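PDB 5JGF: vacuolar aminopeptidase 1 from Saccharomyces cerevisiae, which removes amino acids, preferably neutral or hydrophobic ones, from the N-terminus of peptides and proteins as a zinc-dependent, dodecameric enzyme of the vacuole. Local coordinates for residues Val367-Ser372 with Asp398-Phe403; Val356-His361 with Gln404-Ser409. All coordinates share one frame; numbering follows the deposited sequence.

Overall arrangement
Contacts 1 and 2 lie side by side, their centres 15 Å apart. In chain order come 356-361, 367-372, 398-403 and 404-409, so the outer two segments pair around the inner two. Contact 1 joins strands 369-372 and 400-403, the latter at the outer end of the large mixed sheet within this chain, with helix 383-396 between them in sequence. Contact 2 pairs the loop that precedes strand 369-372 with the one that leaves strand 400-403. The two meet where Phe403 and Tyr402 pack on His361 and Phe403 on Tyr357. Sheet edge thus passes into loops that touch two other subunits of the dodecamer, beside His347, a probable substrate-binding residue.

Contact 1. Residues Val367-Ser372 with Asp398-Phe403; sequences VGITLS and DKVQYF
Backbone hydrogen bonds knit Ile369 and Leu371 to the neighbouring strand in the parallel manner. Gln401 is gripped at both its backbone polar atoms: its N donates to Ile369 O at 2.9 Å, and its O receives Leu371 N at 2.7 Å, a nearly straight bond (170° at the hydrogen) whose donor stands above the carbonyl plane. Phe403 N then reaches Leu371 O. Toward the start of the strands, water takes over from direct pairing: one molecule links Val367 O to Lys399 N, another Ile369 N to Lys399 O.

A side-chain amide adds a further polar link. The Gln401 chain runs extended beyond CG, and NE2 donates to Gly368 O at 3.1 Å, with that oxygen close to the amide plane. OE1 is taken by Val364 N, so both ends of the amide are engaged and its rotation is fixed. Val367 lays CB against Gln401 CD at 3.7 Å, while its CG1 meets Lys399 CB. An alanine in place of Gln401 would probably leave Gly368 O and Val364 N without these partners and open a gap beside Val367.

Apolar contacts divide between the two faces. Beside Gln401, Thr370 turns CG2 anti to the backbone N (OG1 at chi1 -63°), and the methyl meets Phe403 CB at 3.7 Å. On the other face, Leu371 and Tyr402 lie side by side, CD2 to CE1 4.1 Å, and helix 383-396 covers Leu371 and Val400; its Glu390 bonds Tyr402 OH.

This is the strand pair of a beta-alpha-beta unit, hydrogen-bonded directly at one end and through water at the other, with the Gln401 amide tying the loop before strand 369-372 to the edge strand.

Contact 2. Residues Val356-His361 with Gln404-Ser409; sequences VYLKNH and QIKNNS
Lys406 sets CG anti to its own carbonyl carbon (chi1 -66°), which lays that atom by Leu358, 3.7 Å from Leu358 CB, and the two side chains meet obliquely. Leu358 in turn holds CG anti to its backbone N (chi1 178°), and from there the methyl CD2 is carried toward Ile405 O, at 3.5 Å, and also approaches Gln404 CB. The same methyl sits over one face of the His361 ring, displaced toward its rim. Lys406 CD passes 3.5 Å from Tyr357 O; beyond CD, the bend at chi3 turns CE off the line of the chain. The ammonium is held by Glu355 O and, through a water, by Tyr357 O.

His361 and Gln404 run side by side, pointing the same way, their ring and amide planes 47° apart. Their backbones share a longish hydrogen bond, Gln404 N to His361 O at 3.3 Å. At the ring edge, ND1 donates to Lys359 O at 2.9 Å within the type II turn 358-361, while NE2 accepts the backbone N-H of Val102 from a neighbouring subunit.

Two further waters bridge the loops. One joins Leu358 N, His361 O and Gln404 O; another accepts from Lys406 N, donates to Val356 O and bonds Ser409 OG.

Asn407 and Asn408, in the type I turn 406-409, bond that same neighbouring subunit, whereas Tyr357 meets Phe170 of a third. Because His361 donates through ND1 and accepts through NE2, its ring is probably neutral and fixed in rotation, joining the turn 358-361, through Lys359 O, to the neighbouring subunit, through Val102 N.

Contact 1. Residues Val367-Ser372 with Asp398-Phe403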
ATOM      1  N   VAL D 367      13.078  23.882 -42.058  1.00 13.38           N
ATOM      2  CA  VAL D 367      14.510  23.845 -42.321  1.00 14.91           C
ATOM      3  C   VAL D 367      14.843  22.817 -43.396  1.00 15.83           C
ATOM      4  O   VAL D 367      15.494  23.136 -44.389  1.00 15.44           O
ATOM      5  CB  VAL D 367      15.297  23.514 -41.039  1.00 15.15           C
ATOM      6  CG1 VAL D 367      16.761  23.250 -41.370  1.00 16.14           C
ATOM      7  CG2 VAL D 367      15.179  24.676 -40.058  1.00 14.57           C
ATOM      8  N   GLY D 368      14.390  21.583 -43.199  1.00 14.82           N
ATOM      9  CA  GLY D 368      14.667  20.546 -44.174  1.00 14.79           C
ATOM     10  C   GLY D 368      14.365  19.150 -43.668  1.00 15.56           C
ATOM     11  O   GLY D 368      13.838  18.974 -42.569  1.00 14.11           O
ATOM     12  N   ILE D 369      14.712  18.157 -44.478  1.00 15.03           N
ATOM     13  CA  ILE D 369      14.480  16.758 -44.144  1.00 15.01           C
ATOM     14  C   ILE D 369      15.189  16.392 -42.842  1.00 14.84           C
ATOM     15  O   ILE D 369      16.217  16.975 -42.498  1.00 14.78           O
ATOM     16  CB  ILE D 369      14.982  15.838 -45.293  1.00 16.20           C
ATOM     17  CG1 ILE D 369      14.238  14.500 -45.266  1.00 16.53           C
ATOM     18  CG2 ILE D 369      16.494  15.627 -45.182  1.00 16.24           C
ATOM     19  CD1 ILE D 369      12.788  14.598 -45.722  1.00 16.26           C
ATOM     20  N   THR D 370      14.634  15.425 -42.119  1.00 13.97           N
ATOM     21  CA  THR D 370      15.223  14.989 -40.862  1.00 12.75           C
ATOM     22  C   THR D 370      15.657  13.535 -40.940  1.00 13.10           C
ATOM     23  O   THR D 370      14.874  12.657 -41.289  1.00 13.49           O
ATOM     24  CB  THR D 370      14.233  15.157 -39.688  1.00 11.08           C
ATOM     25  OG1 THR D 370      13.927  16.546 -39.530  1.00 13.59           O
ATOM     26  CG2 THR D 370      14.844  14.628 -38.384  1.00 13.06           C
ATOM     27  N   LEU D 371      16.923  13.298 -40.625  1.00 12.51           N
ATOM     28  CA  LEU D 371      17.479  11.960 -40.644  1.00 16.37           C
ATOM     29  C   LEU D 371      17.090  11.281 -39.328  1.00 15.95           C
ATOM     30  O   LEU D 371      17.225  11.878 -38.256  1.00 16.58           O
ATOM     31  CB  LEU D 371      19.000  12.059 -40.772  1.00 19.52           C
ATOM     32  CG  LEU D 371      19.770  11.027 -41.592  1.00 24.08           C
ATOM     33  CD1 LEU D 371      19.093  10.778 -42.936  1.00 24.92           C
ATOM     34  CD2 LEU D 371      21.185  11.553 -41.793  1.00 24.78           C
ATOM     35  N   SER D 372      16.583  10.055 -39.414  1.00 14.67           N
ATOM     36  CA  SER D 372      16.180   9.303 -38.224  1.00 14.63           C
ATOM     37  C   SER D 372      17.305   8.343 -37.872  1.00 16.70           C
ATOM     38  O   SER D 372      17.645   7.448 -38.654  1.00 14.39           O
ATOM     39  CB  SER D 372      14.889   8.525 -38.484  1.00 15.56           C
ATOM     40  OG  SER D 372      13.803   9.403 -38.731  1.00 17.48           O
ATOM     41  N   ASP D 398      20.351  21.512 -49.855  1.00 18.57           N
ATOM     42  CA  ASP D 398      19.328  21.154 -48.879  1.00 19.18           C
ATOM     43  C   ASP D 398      19.963  21.102 -47.502  1.00 19.64           C
ATOM     44  O   ASP D 398      21.171  20.907 -47.370  1.00 18.99           O
ATOM     45  CB  ASP D 398      18.730  19.775 -49.173  1.00 19.78           C
ATOM     46  CG  ASP D 398      17.943  19.740 -50.458  1.00 20.04           C
ATOM     47  OD1 ASP D 398      17.035  20.581 -50.623  1.00 20.40           O
ATOM     48  OD2 ASP D 398      18.229  18.860 -51.296  1.00 19.64           O
ATOM     49  N   LYS D 399      19.137  21.274 -46.477  1.00 19.46           N
ATOM     50  CA  LYS D 399      19.611  21.211 -45.106  1.00 19.40           C
ATOM     51  C   LYS D 399      19.126  19.883 -44.521  1.00 18.50           C
ATOM     52  O   LYS D 399      18.034  19.416 -44.850  1.00 16.03           O
ATOM     53  CB  LYS D 399      19.057  22.391 -44.304  1.00 23.01           C
ATOM     54  CG  LYS D 399      19.557  23.762 -44.775  1.00 28.40           C
ATOM     55  CD  LYS D 399      21.057  23.918 -44.530  1.00 35.64           C
ATOM     56  CE  LYS D 399      21.508  25.385 -44.526  1.00 40.69           C
ATOM     57  NZ  LYS D 399      21.794  25.938 -45.881  1.00 44.20           N
ATOM     58  N   VAL D 400      19.944  19.275 -43.669  1.00 16.51           N
ATOM     59  CA  VAL D 400      19.606  17.996 -43.049  1.00 16.97           C
ATOM     60  C   VAL D 400      19.578  18.128 -41.528  1.00 17.99           C
ATOM     61  O   VAL D 400      20.503  18.675 -40.931  1.00 18.90           O
ATOM     62  CB  VAL D 400      20.638  16.909 -43.434  1.00 17.76           C
ATOM     63  CG1 VAL D 400      20.330  15.599 -42.716  1.00 19.27           C
ATOM     64  CG2 VAL D 400      20.621  16.696 -44.934  1.00 19.62           C
ATOM     65  N   GLN D 401      18.512  17.632 -40.908  1.00 15.35           N
ATOM     66  CA  GLN D 401      18.388  17.690 -39.454  1.00 14.59           C
ATOM     67  C   GLN D 401      18.499  16.283 -38.892  1.00 14.59           C
ATOM     68  O   GLN D 401      18.488  15.308 -39.641  1.00 13.06           O
ATOM     69  CB  GLN D 401      17.043  18.296 -39.056  1.00 13.79           C
ATOM     70  CG  GLN D 401      16.717  19.594 -39.768  1.00 14.35           C
ATOM     71  CD  GLN D 401      15.540  20.302 -39.137  1.00 14.80           C
ATOM     72  OE1 GLN D 401      15.680  20.957 -38.103  1.00 12.45           O
ATOM     73  NE2 GLN D 401      14.369  20.162 -39.746  1.00 12.54           N
ATOM     74  N   TYR D 402      18.598  16.182 -37.571  1.00 14.04           N
ATOM     75  CA  TYR D 402      18.727  14.887 -36.911  1.00 13.37           C
ATOM     76  C   TYR D 402      17.649  14.620 -35.875  1.00 14.13           C
ATOM     77  O   TYR D 402      17.169  15.539 -35.212  1.00 12.12           O
ATOM     78  CB  TYR D 402      20.040  14.797 -36.131  1.00 14.86           C
ATOM     79  CG  TYR D 402      21.329  14.650 -36.899  1.00 16.08           C
ATOM     80  CD1 TYR D 402      21.348  14.420 -38.273  1.00 17.26           C
ATOM     81  CD2 TYR D 402      22.545  14.700 -36.221  1.00 17.96           C
ATOM     82  CE1 TYR D 402      22.561  14.242 -38.953  1.00 17.67           C
ATOM     83  CE2 TYR D 402      23.748  14.525 -36.878  1.00 20.04           C
ATOM     84  CZ  TYR D 402      23.754  14.296 -38.241  1.00 19.73           C
ATOM     85  OH  TYR D 402      24.964  14.112 -38.869  1.00 22.86           O
ATOM     86  N   PHE D 403      17.280  13.349 -35.742  1.00 13.30           N
ATOM     87  CA  PHE D 403      16.375  12.930 -34.687  1.00 14.15           C
ATOM     88  C   PHE D 403      16.812  11.568 -34.173  1.00 13.76           C
ATOM     89  O   PHE D 403      16.972  10.616 -34.942  1.00 14.37           O
ATOM     90  CB  PHE D 403      14.905  12.831 -35.102  1.00 15.17           C
ATOM     91  CG  PHE D 403      14.023  12.328 -33.981  1.00 15.74           C
ATOM     92  CD1 PHE D 403      13.783  10.966 -33.819  1.00 16.05           C
ATOM     93  CD2 PHE D 403      13.559  13.205 -33.003  1.00 15.12           C
ATOM     94  CE1 PHE D 403      13.103  10.481 -32.694  1.00 17.34           C
ATOM     95  CE2 PHE D 403      12.880  12.734 -31.875  1.00 16.79           C
ATOM     96  CZ  PHE D 403      12.654  11.369 -31.721  1.00 15.32           C
TER
HETATM   97  O   HOH W   1      16.382  22.365 -46.888  1.00 15.90           O
HETATM   98  O   HOH W   2      16.067  18.792 -46.835  1.00 14.50           O

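Contact 2. Residues Val356-His361 with Gln404-Ser409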
ATOM      1  N   VAL D 356      11.920  15.203 -23.156  1.00 16.62           N
ATOM      2  CA  VAL D 356      11.899  13.964 -23.933  1.00 17.47           C
ATOM      3  C   VAL D 356      12.679  14.070 -25.240  1.00 16.96           C
ATOM      4  O   VAL D 356      12.774  13.099 -25.993  1.00 17.50           O
ATOM      5  CB  VAL D 356      10.453  13.495 -24.257  1.00 17.51           C
ATOM      6  CG1 VAL D 356       9.660  13.326 -22.973  1.00 17.01           C
ATOM      7  CG2 VAL D 356       9.771  14.478 -25.188  1.00 18.15           C
ATOM      8  N   TYR D 357      13.233  15.246 -25.513  1.00 16.28           N
ATOM      9  CA  TYR D 357      14.008  15.434 -26.730  1.00 15.39           C
ATOM     10  C   TYR D 357      15.504  15.476 -26.447  1.00 15.78           C
ATOM     11  O   TYR D 357      15.958  16.124 -25.502  1.00 16.05           O
ATOM     12  CB  TYR D 357      13.563  16.698 -27.464  1.00 15.08           C
ATOM     13  CG  TYR D 357      12.211  16.548 -28.129  1.00 15.33           C
ATOM     14  CD1 TYR D 357      11.029  16.821 -27.435  1.00 15.46           C
ATOM     15  CD2 TYR D 357      12.110  16.094 -29.445  1.00 15.29           C
ATOM     16  CE1 TYR D 357       9.779  16.645 -28.040  1.00 15.28           C
ATOM     17  CE2 TYR D 357      10.868  15.915 -30.058  1.00 16.63           C
ATOM     18  CZ  TYR D 357       9.707  16.193 -29.350  1.00 16.56           C
ATOM     19  OH  TYR D 357       8.483  16.024 -29.959  1.00 17.34           O
ATOM     20  N   LEU D 358      16.263  14.771 -27.277  1.00 14.04           N
ATOM     21  CA  LEU D 358      17.711  14.681 -27.132  1.00 13.75           C
ATOM     22  C   LEU D 358      18.426  15.910 -27.677  1.00 15.62           C
ATOM     23  O   LEU D 358      18.312  16.237 -28.860  1.00 12.92           O
ATOM     24  CB  LEU D 358      18.216  13.425 -27.849  1.00 13.12           C
ATOM     25  CG  LEU D 358      19.724  13.159 -27.852  1.00 14.75           C
ATOM     26  CD1 LEU D 358      20.226  12.961 -26.424  1.00 15.15           C
ATOM     27  CD2 LEU D 358      20.005  11.920 -28.691  1.00 13.51           C
ATOM     28  N   LYS D 359      19.165  16.588 -26.805  1.00 14.84           N
ATOM     29  CA  LYS D 359      19.905  17.779 -27.191  1.00 17.72           C
ATOM     30  C   LYS D 359      20.775  17.470 -28.405  1.00 17.18           C
ATOM     31  O   LYS D 359      21.444  16.436 -28.452  1.00 16.59           O
ATOM     32  CB  LYS D 359      20.775  18.257 -26.026  1.00 19.95           C
ATOM     33  CG  LYS D 359      21.496  19.571 -26.281  1.00 26.25           C
ATOM     34  CD  LYS D 359      22.215  20.050 -25.028  1.00 32.55           C
ATOM     35  CE  LYS D 359      22.930  21.372 -25.274  1.00 37.47           C
ATOM     36  NZ  LYS D 359      21.983  22.434 -25.705  1.00 42.24           N
ATOM     37  N   ASN D 360      20.748  18.379 -29.376  1.00 16.44           N
ATOM     38  CA  ASN D 360      21.503  18.259 -30.621  1.00 16.01           C
ATOM     39  C   ASN D 360      20.975  17.181 -31.560  1.00 16.61           C
ATOM     40  O   ASN D 360      21.573  16.926 -32.608  1.00 15.51           O
ATOM     41  CB  ASN D 360      22.989  18.009 -30.341  1.00 17.12           C
ATOM     42  CG  ASN D 360      23.645  19.170 -29.622  1.00 19.77           C
ATOM     43  OD1 ASN D 360      23.400  20.331 -29.952  1.00 20.94           O
ATOM     44  ND2 ASN D 360      24.489  18.864 -28.643  1.00 19.47           N
ATOM     45  N   HIS D 361      19.860  16.554 -31.187  1.00 14.18           N
ATOM     46  CA  HIS D 361      19.265  15.509 -32.016  1.00 14.01           C
ATOM     47  C   HIS D 361      17.755  15.649 -32.194  1.00 13.23           C
ATOM     48  O   HIS D 361      17.008  14.682 -32.041  1.00 13.17           O
ATOM     49  CB  HIS D 361      19.569  14.115 -31.456  1.00 13.76           C
ATOM     50  CG  HIS D 361      21.029  13.795 -31.370  1.00 14.77           C
ATOM     51  ND1 HIS D 361      21.850  14.320 -30.396  1.00 14.74           N
ATOM     52  CD2 HIS D 361      21.810  12.987 -32.127  1.00 15.25           C
ATOM     53  CE1 HIS D 361      23.074  13.846 -30.553  1.00 14.72           C
ATOM     54  NE2 HIS D 361      23.077  13.036 -31.595  1.00 14.46           N
ATOM     55  N   GLN D 404      17.039  11.504 -32.863  1.00 13.31           N
ATOM     56  CA  GLN D 404      17.409  10.274 -32.173  1.00 14.03           C
ATOM     57  C   GLN D 404      16.814  10.428 -30.778  1.00 13.20           C
ATOM     58  O   GLN D 404      16.727  11.540 -30.265  1.00 13.65           O
ATOM     59  CB  GLN D 404      18.933  10.098 -32.080  1.00 13.25           C
ATOM     60  CG  GLN D 404      19.339   8.799 -31.357  1.00 13.72           C
ATOM     61  CD  GLN D 404      20.791   8.405 -31.586  1.00 16.51           C
ATOM     62  OE1 GLN D 404      21.291   8.464 -32.711  1.00 16.07           O
ATOM     63  NE2 GLN D 404      21.468   7.982 -30.522  1.00 14.15           N
ATOM     64  N   ILE D 405      16.393   9.324 -30.172  1.00 14.03           N
ATOM     65  CA  ILE D 405      15.795   9.380 -28.838  1.00 14.82           C
ATOM     66  C   ILE D 405      16.846   9.503 -27.744  1.00 15.69           C
ATOM     67  O   ILE D 405      18.011   9.166 -27.948  1.00 14.87           O
ATOM     68  CB  ILE D 405      14.962   8.112 -28.536  1.00 13.86           C
ATOM     69  CG1 ILE D 405      15.876   6.879 -28.539  1.00 15.50           C
ATOM     70  CG2 ILE D 405      13.847   7.956 -29.564  1.00 13.43           C
ATOM     71  CD1 ILE D 405      15.239   5.631 -27.935  1.00 15.61           C
ATOM     72  N   LYS D 406      16.434  10.002 -26.581  1.00 15.74           N
ATOM     73  CA  LYS D 406      17.348  10.097 -25.450  1.00 15.24           C
ATOM     74  C   LYS D 406      17.541   8.654 -24.998  1.00 14.89           C
ATOM     75  O   LYS D 406      16.677   7.808 -25.244  1.00 14.94           O
ATOM     76  CB  LYS D 406      16.718  10.934 -24.327  1.00 15.24           C
ATOM     77  CG  LYS D 406      16.508  12.395 -24.712  1.00 17.23           C
ATOM     78  CD  LYS D 406      15.839  13.202 -23.606  1.00 18.71           C
ATOM     79  CE  LYS D 406      16.704  13.291 -22.358  1.00 19.71           C
ATOM     80  NZ  LYS D 406      16.117  14.223 -21.345  1.00 21.17           N
ATOM     81  N   ASN D 407      18.665   8.357 -24.351  1.00 16.19           N
ATOM     82  CA  ASN D 407      18.927   6.996 -23.894  1.00 15.78           C
ATOM     83  C   ASN D 407      17.879   6.433 -22.938  1.00 18.41           C
ATOM     84  O   ASN D 407      17.687   5.213 -22.890  1.00 15.17           O
ATOM     85  CB  ASN D 407      20.300   6.902 -23.214  1.00 15.94           C
ATOM     86  CG  ASN D 407      21.445   7.251 -24.142  1.00 19.62           C
ATOM     87  OD1 ASN D 407      21.264   7.357 -25.355  1.00 16.19           O
ATOM     88  ND2 ASN D 407      22.641   7.440 -23.568  1.00 15.52           N
ATOM     89  N   ASN D 408      17.216   7.304 -22.180  1.00 16.94           N
ATOM     90  CA  ASN D 408      16.206   6.876 -21.215  1.00 17.91           C
ATOM     91  C   ASN D 408      14.800   7.063 -21.764  1.00 20.72           C
ATOM     92  O   ASN D 408      13.835   7.124 -20.995  1.00 20.00           O
ATOM     93  CB  ASN D 408      16.344   7.687 -19.922  1.00 18.68           C
ATOM     94  CG  ASN D 408      16.184   9.174 -20.146  1.00 21.85           C
ATOM     95  OD1 ASN D 408      15.954   9.638 -21.273  1.00 17.24           O
ATOM     96  ND2 ASN D 408      16.311   9.937 -19.067  1.00 19.00           N
ATOM     97  N   SER D 409      14.673   7.128 -23.084  1.00 18.66           N
ATOM     98  CA  SER D 409      13.367   7.319 -23.719  1.00 19.65           C
ATOM     99  C   SER D 409      12.930   6.074 -24.483  1.00 22.06           C
ATOM    100  O   SER D 409      13.466   4.985 -24.269  1.00 21.15           O
ATOM    101  CB  SER D 409      13.421   8.534 -24.659  1.00 19.97           C
ATOM    102  OG  SER D 409      12.146   8.837 -25.207  1.00 21.57           O
TER
HETATM  103  O   HOH W   3      13.583  10.694 -26.771  1.00 16.71           O
HETATM  104  O   HOH W   4      16.308  16.746 -22.769  1.00 19.63           O
HETATM  105  O   HOH W   5      15.360  14.038 -29.804  1.00 15.14           O